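Local coordinates for protein Pcdhgb2 (Mus musculus, PDB 5SZR), which probably acts as a calcium-dependent cell-adhesion protein that may help to establish specific neuronal connections, and is present here as four of its extracellular cadherin repeats, at residues 102-108 with 136-142; 109-115 with 129-135; 144-150 with 184-190. All coordinates share one frame; numbering follows the deposited sequence.

How the contacts relate
Contact 1 lies at the junction of two cadherin repeats; contacts 2 and 3 belong to the body of the repeat that follows it. Contact 1 is a surface contact of two irregular segments, held by aspartate, asparagine and backbone oxygens on calcium. Contacts 2 and 3 are partly buried antiparallel strand pairs, one from each sheet of the same β-sandwich, with mostly aliphatic side chains inside and a mixture of charged, polar and aliphatic ones outside. The sheets meet through T134, I132 and V110 of contact 2 and C147, I185 and A187 of contact 3. P108 leads from the calcium site into contact 2. In contact 3, D189 shares a calcium ion with contact 1, and its OD1 probably accepts a hydrogen bond from N104 ND2.

Contact 1: 102-108 with 136-142; sequences DENDCVP and DRDSGEN. With CA (calcium ion), chain L; CA (calcium ion), chain K; CA (calcium ion), chain J.
D138 reaches across to N104, D105 and C106, and its carboxylate bridges two calcium ions. Its CB lies 3.8 Å from the calcium of chain L. With CG beside the backbone N (chi1 -68°), the carboxylate carbon stands between this metal and the calcium of chain K. OD1 binds the chain K ion at 2.5 Å, joined by D102 OD1, E103 O and D105 OD1. OD2 binds the chain L ion at 2.6 Å and accepts C106 N at 3.0 Å, on its syn side. Aspartate suits this place: its short side chain ends in two oxygens that can each bind a different metal. D105 bridges likewise, its OD2 binding the chain J ion at 2.4 Å beside two waters.

N104 OD1, both D136 oxygens, and the carbonyls of C106 and N142 also bind the chain L ion. D136 OD1 accepts D138 N, an Asx turn within D136-R137-D138, a cadherin DXD motif. The N142 amide stacks on that of N104.

E16 and E73 serve the chain K and J ions, D71 the chain J ion, D189 the chain L ion. The linker runs from strand 91-101 to strand 109-113, against the loop joining strands 128-135 and 145-149.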
loop_
_atom_site.group_PDB
_atom_site.type_symbol
_atom_site.label_atom_id
_atom_site.label_comp_id
_atom_site.label_asym_id
_atom_site.label_seq_id
_atom_site.Cartn_x
_atom_site.Cartn_y
_atom_site.Cartn_z
ATOM N N ASP A 102 -10.627 16.135 -53.958
ATOM C CA ASP A 102 -10.705 15.566 -52.622
ATOM C C ASP A 102 -10.682 16.667 -51.570
ATOM O O ASP A 102 -9.796 17.527 -51.578
ATOM C CB ASP A 102 -9.545 14.598 -52.393
ATOM C CG ASP A 102 -9.388 14.208 -50.934
ATOM O OD1 ASP A 102 -10.410 13.916 -50.279
ATOM O OD2 ASP A 102 -8.238 14.207 -50.445
ATOM N N GLU A 103 -11.657 16.634 -50.665
ATOM C CA GLU A 103 -11.680 17.480 -49.483
ATOM C C GLU A 103 -11.457 16.625 -48.244
ATOM O O GLU A 103 -11.703 15.416 -48.241
ATOM C CB GLU A 103 -13.009 18.234 -49.354
ATOM C CG GLU A 103 -13.364 19.111 -50.550
ATOM C CD GLU A 103 -12.463 20.325 -50.679
ATOM O OE1 GLU A 103 -12.068 20.659 -51.820
ATOM O OE2 GLU A 103 -12.148 20.940 -49.635
ATOM N N ASN A 104 -10.987 17.275 -47.183
ATOM C CA ASN A 104 -10.728 16.614 -45.907
ATOM C C ASN A 104 -12.050 16.492 -45.160
ATOM O O ASN A 104 -12.418 17.352 -44.360
ATOM C CB ASN A 104 -9.695 17.394 -45.107
ATOM C CG ASN A 104 -9.216 16.647 -43.882
ATOM O OD1 ASN A 104 -9.500 15.463 -43.707
ATOM N ND2 ASN A 104 -8.474 17.339 -43.026
ATOM N N ASP A 105 -12.783 15.408 -45.428
ATOM C CA ASP A 105 -14.056 15.171 -44.759
ATOM C C ASP A 105 -14.134 13.799 -44.095
ATOM O O ASP A 105 -15.226 13.388 -43.688
ATOM C CB ASP A 105 -15.227 15.355 -45.735
ATOM C CG ASP A 105 -15.158 14.419 -46.930
ATOM O OD1 ASP A 105 -14.081 13.848 -47.193
ATOM O OD2 ASP A 105 -16.187 14.263 -47.619
ATOM N N CYS A 106 -13.015 13.088 -43.965
ATOM C CA CYS A 106 -12.976 11.788 -43.303
ATOM C C CYS A 106 -12.038 11.871 -42.107
ATOM O O CYS A 106 -10.859 12.209 -42.261
ATOM C CB CYS A 106 -12.527 10.685 -44.265
ATOM S SG CYS A 106 -13.759 10.253 -45.523
ATOM N N VAL A 107 -12.563 11.558 -40.928
ATOM C CA VAL A 107 -11.793 11.643 -39.681
ATOM C C VAL A 107 -10.788 10.498 -39.629
ATOM O O VAL A 107 -11.085 9.399 -40.133
ATOM C CB VAL A 107 -12.744 11.606 -38.478
ATOM C CG1 VAL A 107 -11.984 11.594 -37.158
ATOM C CG2 VAL A 107 -13.703 12.791 -38.531
ATOM N N PRO A 108 -9.590 10.702 -39.079
ATOM C CA PRO A 108 -8.697 9.563 -38.821
ATOM C C PRO A 108 -9.271 8.665 -37.736
ATOM O O PRO A 108 -9.901 9.135 -36.786
ATOM C CB PRO A 108 -7.392 10.221 -38.355
ATOM C CG PRO A 108 -7.500 11.656 -38.749
ATOM C CD PRO A 108 -8.955 11.991 -38.757
ATOM N N ASP A 136 -7.302 6.364 -42.690
ATOM C CA ASP A 136 -7.912 7.636 -43.075
ATOM C C ASP A 136 -8.392 7.511 -44.510
ATOM O O ASP A 136 -7.581 7.300 -45.418
ATOM C CB ASP A 136 -6.926 8.794 -42.927
ATOM C CG ASP A 136 -7.606 10.156 -42.977
ATOM O OD1 ASP A 136 -8.330 10.441 -43.960
ATOM O OD2 ASP A 136 -7.421 10.944 -42.023
ATOM N N ARG A 137 -9.702 7.645 -44.714
ATOM C CA ARG A 137 -10.302 7.363 -46.009
ATOM C C ARG A 137 -9.977 8.416 -47.061
ATOM O O ARG A 137 -10.218 8.168 -48.246
ATOM C CB ARG A 137 -11.819 7.226 -45.855
ATOM C CG ARG A 137 -12.249 6.133 -44.876
ATOM C CD ARG A 137 -13.747 5.912 -44.953
ATOM N NE ARG A 137 -14.176 5.783 -46.346
ATOM C CZ ARG A 137 -15.436 5.873 -46.759
ATOM N NH1 ARG A 137 -15.720 5.748 -48.050
ATOM N NH2 ARG A 137 -16.412 6.093 -45.888
ATOM N N ASP A 138 -9.435 9.567 -46.665
ATOM C CA ASP A 138 -9.072 10.618 -47.602
ATOM C C ASP A 138 -7.763 10.280 -48.312
ATOM O O ASP A 138 -7.050 9.337 -47.953
ATOM C CB ASP A 138 -8.949 11.963 -46.885
ATOM C CG ASP A 138 -10.283 12.481 -46.385
ATOM O OD1 ASP A 138 -11.308 12.191 -47.033
ATOM O OD2 ASP A 138 -10.307 13.175 -45.342
ATOM N N SER A 139 -7.453 11.074 -49.337
ATOM C CA SER A 139 -6.241 10.931 -50.130
ATOM C C SER A 139 -5.232 12.012 -49.767
ATOM O O SER A 139 -5.568 13.035 -49.165
ATOM C CB SER A 139 -6.548 11.010 -51.633
ATOM O OG SER A 139 -7.404 9.960 -52.048
ATOM N N GLY A 140 -3.981 11.769 -50.158
ATOM C CA GLY A 140 -2.935 12.768 -50.023
ATOM C C GLY A 140 -2.737 13.215 -48.589
ATOM O O GLY A 140 -2.756 12.413 -47.649
ATOM N N GLU A 141 -2.551 14.527 -48.418
ATOM C CA GLU A 141 -2.299 15.079 -47.092
ATOM C C GLU A 141 -3.504 14.907 -46.178
ATOM O O GLU A 141 -3.349 14.714 -44.964
ATOM C CB GLU A 141 -1.911 16.553 -47.202
ATOM C CG GLU A 141 -0.566 16.779 -47.862
ATOM C CD GLU A 141 -0.157 18.239 -47.875
ATOM O OE1 GLU A 141 -0.891 19.069 -47.297
ATOM O OE2 GLU A 141 0.898 18.555 -48.467
ATOM N N ASN A 142 -4.713 14.975 -46.740
ATOM C CA ASN A 142 -5.911 14.787 -45.933
ATOM C C ASN A 142 -5.972 13.394 -45.316
ATOM O O ASN A 142 -6.611 13.215 -44.272
ATOM C CB ASN A 142 -7.154 15.059 -46.781
ATOM C CG ASN A 142 -7.168 16.466 -47.362
ATOM O OD1 ASN A 142 -6.263 17.262 -47.109
ATOM N ND2 ASN A 142 -8.188 16.772 -48.152
HETATM CA CA CA L . -8.802 13.087 -43.270
HETATM CA CA CA K . -12.554 13.200 -48.928
HETATM CA CA CA J . -16.178 12.347 -48.983
HETATM O O HOH W 1 -16.838 10.540 -47.028
HETATM O O HOH W 2 -18.355 13.135 -48.819
#

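Contact 2: 109-115 with 129-135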
loop_
_atom_site.group_PDB
_atom_site.type_symbol
_atom_site.label_atom_id
_atom_site.label_comp_id
_atom_site.label_asym_id
_atom_site.label_seq_id
_atom_site.Cartn_x
_atom_site.Cartn_y
_atom_site.Cartn_z
ATOM N N GLU A 109 -9.054 7.360 -37.879
ATOM C CA GLU A 109 -9.443 6.412 -36.847
ATOM C C GLU A 109 -8.217 5.666 -36.337
ATOM O O GLU A 109 -7.256 5.433 -37.078
ATOM C CB GLU A 109 -10.506 5.419 -37.346
ATOM C CG GLU A 109 -10.089 4.520 -38.494
ATOM C CD GLU A 109 -11.122 3.436 -38.771
ATOM O OE1 GLU A 109 -11.604 2.817 -37.795
ATOM O OE2 GLU A 109 -11.464 3.215 -39.955
ATOM N N VAL A 110 -8.260 5.304 -35.054
ATOM C CA VAL A 110 -7.160 4.635 -34.369
ATOM C C VAL A 110 -7.605 3.224 -34.010
ATOM O O VAL A 110 -8.666 3.037 -33.400
ATOM C CB VAL A 110 -6.728 5.410 -33.112
ATOM C CG1 VAL A 110 -5.395 4.893 -32.596
ATOM C CG2 VAL A 110 -6.659 6.897 -33.398
ATOM N N ILE A 111 -6.797 2.235 -34.381
ATOM C CA ILE A 111 -7.110 0.827 -34.155
ATOM C C ILE A 111 -6.072 0.276 -33.187
ATOM O O ILE A 111 -4.886 0.181 -33.529
ATOM C CB ILE A 111 -7.128 0.023 -35.462
ATOM C CG1 ILE A 111 -7.966 0.743 -36.525
ATOM C CG2 ILE A 111 -7.665 -1.376 -35.213
ATOM C CD1 ILE A 111 -9.408 0.969 -36.122
ATOM N N VAL A 112 -6.519 -0.098 -31.987
ATOM C CA VAL A 112 -5.650 -0.554 -30.904
ATOM C C VAL A 112 -5.878 -2.046 -30.700
ATOM O O VAL A 112 -7.015 -2.479 -30.480
ATOM C CB VAL A 112 -5.923 0.216 -29.604
ATOM C CG1 VAL A 112 -4.982 -0.243 -28.509
ATOM C CG2 VAL A 112 -5.807 1.719 -29.833
ATOM N N THR A 113 -4.805 -2.831 -30.762
ATOM C CA THR A 113 -4.876 -4.266 -30.521
ATOM C C THR A 113 -3.754 -4.682 -29.580
ATOM O O THR A 113 -2.808 -3.930 -29.331
ATOM C CB THR A 113 -4.781 -5.080 -31.820
ATOM O OG1 THR A 113 -3.534 -4.811 -32.471
ATOM C CG2 THR A 113 -5.931 -4.748 -32.756
ATOM N N SER A 114 -3.884 -5.904 -29.058
ATOM C CA SER A 114 -2.869 -6.546 -28.221
ATOM C C SER A 114 -2.450 -5.659 -27.053
ATOM O O SER A 114 -1.263 -5.452 -26.789
ATOM C CB SER A 114 -1.653 -6.959 -29.053
ATOM O OG SER A 114 -1.969 -8.054 -29.892
ATOM N N VAL A 115 -3.441 -5.128 -26.340
ATOM C CA VAL A 115 -3.147 -4.402 -25.111
ATOM C C VAL A 115 -2.712 -5.392 -24.034
ATOM O O VAL A 115 -3.404 -6.381 -23.761
ATOM C CB VAL A 115 -4.363 -3.583 -24.663
ATOM C CG1 VAL A 115 -4.047 -2.833 -23.371
ATOM C CG2 VAL A 115 -4.776 -2.623 -25.762
ATOM N N ILE A 129 3.212 -2.428 -24.962
ATOM C CA ILE A 129 1.909 -2.434 -24.307
ATOM C C ILE A 129 0.786 -2.678 -25.301
ATOM O O ILE A 129 -0.155 -3.420 -25.010
ATOM C CB ILE A 129 1.694 -1.110 -23.554
ATOM C CG1 ILE A 129 2.827 -0.856 -22.564
ATOM C CG2 ILE A 129 0.361 -1.124 -22.823
ATOM C CD1 ILE A 129 2.660 0.439 -21.828
ATOM N N ALA A 130 0.857 -2.059 -26.477
ATOM C CA ALA A 130 -0.252 -2.122 -27.414
ATOM C C ALA A 130 0.264 -1.851 -28.816
ATOM O O ALA A 130 1.292 -1.196 -29.006
ATOM C CB ALA A 130 -1.352 -1.123 -27.042
ATOM N N LEU A 131 -0.471 -2.365 -29.795
ATOM C CA LEU A 131 -0.190 -2.131 -31.202
ATOM C C LEU A 131 -1.226 -1.160 -31.755
ATOM O O LEU A 131 -2.432 -1.348 -31.551
ATOM C CB LEU A 131 -0.194 -3.447 -31.981
ATOM C CG LEU A 131 0.845 -4.451 -31.475
ATOM C CD1 LEU A 131 0.734 -5.773 -32.217
ATOM C CD2 LEU A 131 2.247 -3.874 -31.601
ATOM N N ILE A 132 -0.752 -0.123 -32.441
ATOM C CA ILE A 132 -1.582 0.981 -32.907
ATOM C C ILE A 132 -1.526 1.023 -34.430
ATOM O O ILE A 132 -0.440 0.951 -35.018
ATOM C CB ILE A 132 -1.111 2.325 -32.320
ATOM C CG1 ILE A 132 -0.927 2.229 -30.797
ATOM C CG2 ILE A 132 -2.062 3.445 -32.710
ATOM C CD1 ILE A 132 -2.174 1.869 -30.039
ATOM N N LYS A 133 -2.691 1.150 -35.063
ATOM C CA LYS A 133 -2.797 1.300 -36.510
ATOM C C LYS A 133 -3.762 2.434 -36.817
ATOM O O LYS A 133 -4.776 2.595 -36.134
ATOM C CB LYS A 133 -3.278 -0.000 -37.174
ATOM C CG LYS A 133 -3.218 0.021 -38.689
ATOM C CD LYS A 133 -4.006 -1.132 -39.299
ATOM C CE LYS A 133 -4.104 -0.982 -40.811
ATOM N NZ LYS A 133 -5.035 -1.971 -41.425
ATOM N N THR A 134 -3.449 3.223 -37.842
ATOM C CA THR A 134 -4.295 4.339 -38.244
ATOM C C THR A 134 -4.829 4.126 -39.651
ATOM O O THR A 134 -4.122 3.619 -40.529
ATOM C CB THR A 134 -3.543 5.672 -38.188
ATOM O OG1 THR A 134 -2.536 5.703 -39.207
ATOM C CG2 THR A 134 -2.890 5.843 -36.840
ATOM N N ARG A 135 -6.083 4.516 -39.855
ATOM C CA ARG A 135 -6.695 4.578 -41.171
ATOM C C ARG A 135 -7.222 5.985 -41.416
ATOM O O ARG A 135 -7.534 6.718 -40.473
ATOM C CB ARG A 135 -7.834 3.556 -41.310
ATOM C CG ARG A 135 -7.366 2.127 -41.542
ATOM C CD ARG A 135 -8.498 1.251 -42.067
ATOM N NE ARG A 135 -9.507 0.986 -41.047
ATOM C CZ ARG A 135 -9.527 -0.102 -40.283
ATOM N NH1 ARG A 135 -10.481 -0.260 -39.372
ATOM N NH2 ARG A 135 -8.592 -1.032 -40.427
#
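E109 to T113 pair with L131 to R135 in an antiparallel β-sheet, one of the two sheets of the cadherin Greek-key β-sandwich. The hydrogen-bonded pairs are E109 with R135, I111 with K133 and T113 with L131, each joined by two backbone bonds. The middle pair is tight, with I111 N 2.7 Å from K133 O. Between them, the non-hydrogen-bonded pairs V110 with T134 and V112 with I132 bring their alpha carbons within 4.8 Å.

I132 reaches two valines with different branches. CG2 meets V110 CG1 at 3.6 Å, while CD1 lies alongside V112 CG2, also at 3.6 Å. The CD1 contact follows from a doubly bent chain (chi1 -50°, chi2 -60°).

The other face carries E109, I111, T113, L131, K133 and R135. Long polar chains suit E109, K133 and R135 because their ends can reach solvent, and I111 offers R135 an apolar surface to lie against. R135 bends at chi3 (-71°) and turns one guanidinium face to I111 CG1. Its NE forms a salt bridge with E109 OE2 at 3.2 Å; the oxygen lies near the guanidinium plane, whereas the nitrogen approaches from above the carboxylate plane.

Farther out, branched aliphatic residues suit the inner face because they fill the sandwich interior: V110 and V112 pack on V199, and I132 on I185 of the facing sheet. T134 lies on the same face, against V145 and C147. Strand 109-113 lies at the sheet's edge, and strand 128-135 separates it from strand 164-169. On the side of 164-169, strand 128-135 has a classic β-bulge, I129 and A130 both facing L167. Past the last paired residues, V115 CG2 touches A130 CB at 4.0 Å.

Contact 3: 144-150 with 184-190; sequences DVYCHVL and TIVAADR. With CA (calcium ion), chain L.
V186 and H148 form a hydrogen-bonded pair in which one acceptor serves twice. V186 O takes H148 N at 3.1 Å and, more weakly, H148 ND1 at 3.4 Å, the oxygen lying in the plane of the imidazole at its edge. The ring can turn back to this carbonyl because CG sits between the backbone N and the carbonyl carbon (chi1 68°), which also lays CE1 beside V186 CB. In return V186 N donates to H148 O. Y146 and A188 exchange a like pair of bonds, and L150 N gives a nearly straight one to T184 O. Beyond it, a water donates to L150 O at 2.6 Å and accepts from T184 N.

These strands belong to the second sheet of the cadherin β-sandwich, with 145-149 at its edge and 196-206 on the other side of 180-189. V145, C147, V149, I185 and A187 face inward; D189 starts from this face but turns its carboxylate to calcium. Small A187 leaves room for V145 CG1 and for C147 SG, which lies 3.6 Å from A187 CB.

At the calcium end R190 N gives a weak bond to D144 O at 3.1 Å. D144 OD1 forms a salt bridge with K162, while OD2 accepts a weak bond from Y146 OH at 3.3 Å. The R190 guanidinium stands nearly upright over one face of the Y146 ring, planes 81° apart, its edge toward CD2 and NH2 above the rim: an off-centre cation-pi contact, CZ 4.5 Å from the ring centroid. Both oxygens of D189 are engaged: OD1 accepts L195 N, and OD2 binds the calcium of chain L at 2.6 Å.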
loop_
_atom_site.group_PDB
_atom_site.type_symbol
_atom_site.label_atom_id
_atom_site.label_comp_id
_atom_site.label_asym_id
_atom_site.label_seq_id
_atom_site.Cartn_x
_atom_site.Cartn_y
_atom_site.Cartn_z
ATOM N N ASP A 144 -3.010 11.695 -44.548
ATOM C CA ASP A 144 -1.736 11.471 -43.872
ATOM C C ASP A 144 -1.932 11.726 -42.380
ATOM O O ASP A 144 -2.135 12.871 -41.961
ATOM C CB ASP A 144 -0.657 12.379 -44.451
ATOM C CG ASP A 144 0.730 11.777 -44.345
ATOM O OD1 ASP A 144 0.879 10.570 -44.632
ATOM O OD2 ASP A 144 1.671 12.511 -43.978
ATOM N N VAL A 145 -1.867 10.661 -41.579
ATOM C CA VAL A 145 -2.159 10.721 -40.151
ATOM C C VAL A 145 -0.879 10.490 -39.361
ATOM O O VAL A 145 -0.005 9.715 -39.766
ATOM C CB VAL A 145 -3.234 9.687 -39.754
ATOM C CG1 VAL A 145 -3.623 9.837 -38.282
ATOM C CG2 VAL A 145 -4.446 9.817 -40.644
ATOM N N TYR A 146 -0.774 11.168 -38.220
ATOM C CA TYR A 146 0.315 10.951 -37.280
ATOM C C TYR A 146 -0.229 10.968 -35.859
ATOM O O TYR A 146 -1.178 11.694 -35.549
ATOM C CB TYR A 146 1.421 11.997 -37.442
ATOM C CG TYR A 146 2.195 11.838 -38.728
ATOM C CD1 TYR A 146 3.360 11.082 -38.772
ATOM C CD2 TYR A 146 1.754 12.431 -39.903
ATOM C CE1 TYR A 146 4.070 10.931 -39.950
ATOM C CE2 TYR A 146 2.456 12.288 -41.084
ATOM C CZ TYR A 146 3.612 11.538 -41.103
ATOM O OH TYR A 146 4.311 11.389 -42.277
ATOM N N CYS A 147 0.382 10.155 -35.001
ATOM C CA CYS A 147 -0.083 9.953 -33.640
ATOM C C CYS A 147 0.927 10.478 -32.632
ATOM O O CYS A 147 2.123 10.596 -32.910
ATOM C CB CYS A 147 -0.338 8.473 -33.360
ATOM S SG CYS A 147 -1.652 7.747 -34.317
ATOM N N HIS A 148 0.416 10.783 -31.443
ATOM C CA HIS A 148 1.240 11.101 -30.289
ATOM C C HIS A 148 0.423 10.806 -29.041
ATOM O O HIS A 148 -0.804 10.687 -29.095
ATOM C CB HIS A 148 1.719 12.559 -30.306
ATOM C CG HIS A 148 0.624 13.561 -30.110
ATOM N ND1 HIS A 148 -0.633 13.409 -30.654
ATOM C CD2 HIS A 148 0.598 14.730 -29.425
ATOM C CE1 HIS A 148 -1.384 14.443 -30.319
ATOM N NE2 HIS A 148 -0.661 15.257 -29.572
ATOM N N VAL A 149 1.123 10.675 -27.920
ATOM C CA VAL A 149 0.512 10.359 -26.634
ATOM C C VAL A 149 0.401 11.639 -25.822
ATOM O O VAL A 149 1.322 12.463 -25.813
ATOM C CB VAL A 149 1.337 9.295 -25.886
ATOM C CG1 VAL A 149 0.798 9.073 -24.471
ATOM C CG2 VAL A 149 1.340 7.996 -26.663
ATOM N N LEU A 150 -0.733 11.821 -25.151
ATOM C CA LEU A 150 -0.879 12.944 -24.240
ATOM C C LEU A 150 -0.269 12.611 -22.884
ATOM O O LEU A 150 -0.307 11.466 -22.425
ATOM C CB LEU A 150 -2.352 13.317 -24.071
ATOM C CG LEU A 150 -3.040 13.906 -25.306
ATOM C CD1 LEU A 150 -4.496 14.223 -25.007
ATOM C CD2 LEU A 150 -2.309 15.149 -25.794
ATOM N N THR A 184 -4.304 8.331 -23.336
ATOM C CA THR A 184 -5.040 8.883 -24.467
ATOM C C THR A 184 -4.101 9.050 -25.656
ATOM O O THR A 184 -3.125 9.805 -25.580
ATOM C CB THR A 184 -5.676 10.225 -24.104
ATOM O OG1 THR A 184 -6.740 10.017 -23.168
ATOM C CG2 THR A 184 -6.228 10.905 -25.349
ATOM N N ILE A 185 -4.397 8.352 -26.747
ATOM C CA ILE A 185 -3.629 8.451 -27.982
ATOM C C ILE A 185 -4.436 9.275 -28.979
ATOM O O ILE A 185 -5.595 8.953 -29.265
ATOM C CB ILE A 185 -3.296 7.062 -28.547
ATOM C CG1 ILE A 185 -2.318 6.339 -27.618
ATOM C CG2 ILE A 185 -2.734 7.181 -29.959
ATOM C CD1 ILE A 185 -1.913 4.970 -28.101
ATOM N N VAL A 186 -3.830 10.339 -29.503
ATOM C CA VAL A 186 -4.497 11.272 -30.406
ATOM C C VAL A 186 -3.889 11.127 -31.794
ATOM O O VAL A 186 -2.662 11.073 -31.939
ATOM C CB VAL A 186 -4.379 12.722 -29.906
ATOM C CG1 VAL A 186 -5.074 13.677 -30.866
ATOM C CG2 VAL A 186 -4.961 12.850 -28.506
ATOM N N ALA A 187 -4.747 11.069 -32.811
ATOM C CA ALA A 187 -4.327 10.964 -34.202
ATOM C C ALA A 187 -4.971 12.088 -34.999
ATOM O O ALA A 187 -6.174 12.331 -34.870
ATOM C CB ALA A 187 -4.707 9.603 -34.790
ATOM N N ALA A 188 -4.176 12.771 -35.821
ATOM C CA ALA A 188 -4.660 13.912 -36.583
ATOM C C ALA A 188 -4.122 13.856 -38.006
ATOM O O ALA A 188 -2.994 13.410 -38.241
ATOM C CB ALA A 188 -4.261 15.236 -35.920
ATOM N N ASP A 189 -4.934 14.312 -38.955
ATOM C CA ASP A 189 -4.501 14.361 -40.342
ATOM C C ASP A 189 -3.862 15.709 -40.654
ATOM O O ASP A 189 -3.996 16.680 -39.906
ATOM C CB ASP A 189 -5.666 14.079 -41.303
ATOM C CG ASP A 189 -6.820 15.073 -41.169
ATOM O OD1 ASP A 189 -6.588 16.279 -40.958
ATOM O OD2 ASP A 189 -7.983 14.639 -41.299
ATOM N N ARG A 190 -3.167 15.762 -41.788
ATOM C CA ARG A 190 -2.473 16.976 -42.190
ATOM C C ARG A 190 -3.177 17.650 -43.363
ATOM O O ARG A 190 -2.540 18.043 -44.347
ATOM C CB ARG A 190 -1.015 16.659 -42.525
ATOM C CG ARG A 190 -0.224 16.149 -41.324
ATOM C CD ARG A 190 1.206 15.794 -41.693
ATOM N NE ARG A 190 1.987 15.411 -40.520
ATOM C CZ ARG A 190 2.972 16.137 -40.000
ATOM N NH1 ARG A 190 3.310 17.293 -40.556
ATOM N NH2 ARG A 190 3.621 15.703 -38.927
HETATM CA CA CA L . -8.802 13.087 -43.270
HETATM O O HOH W 3 -2.508 10.115 -21.984
#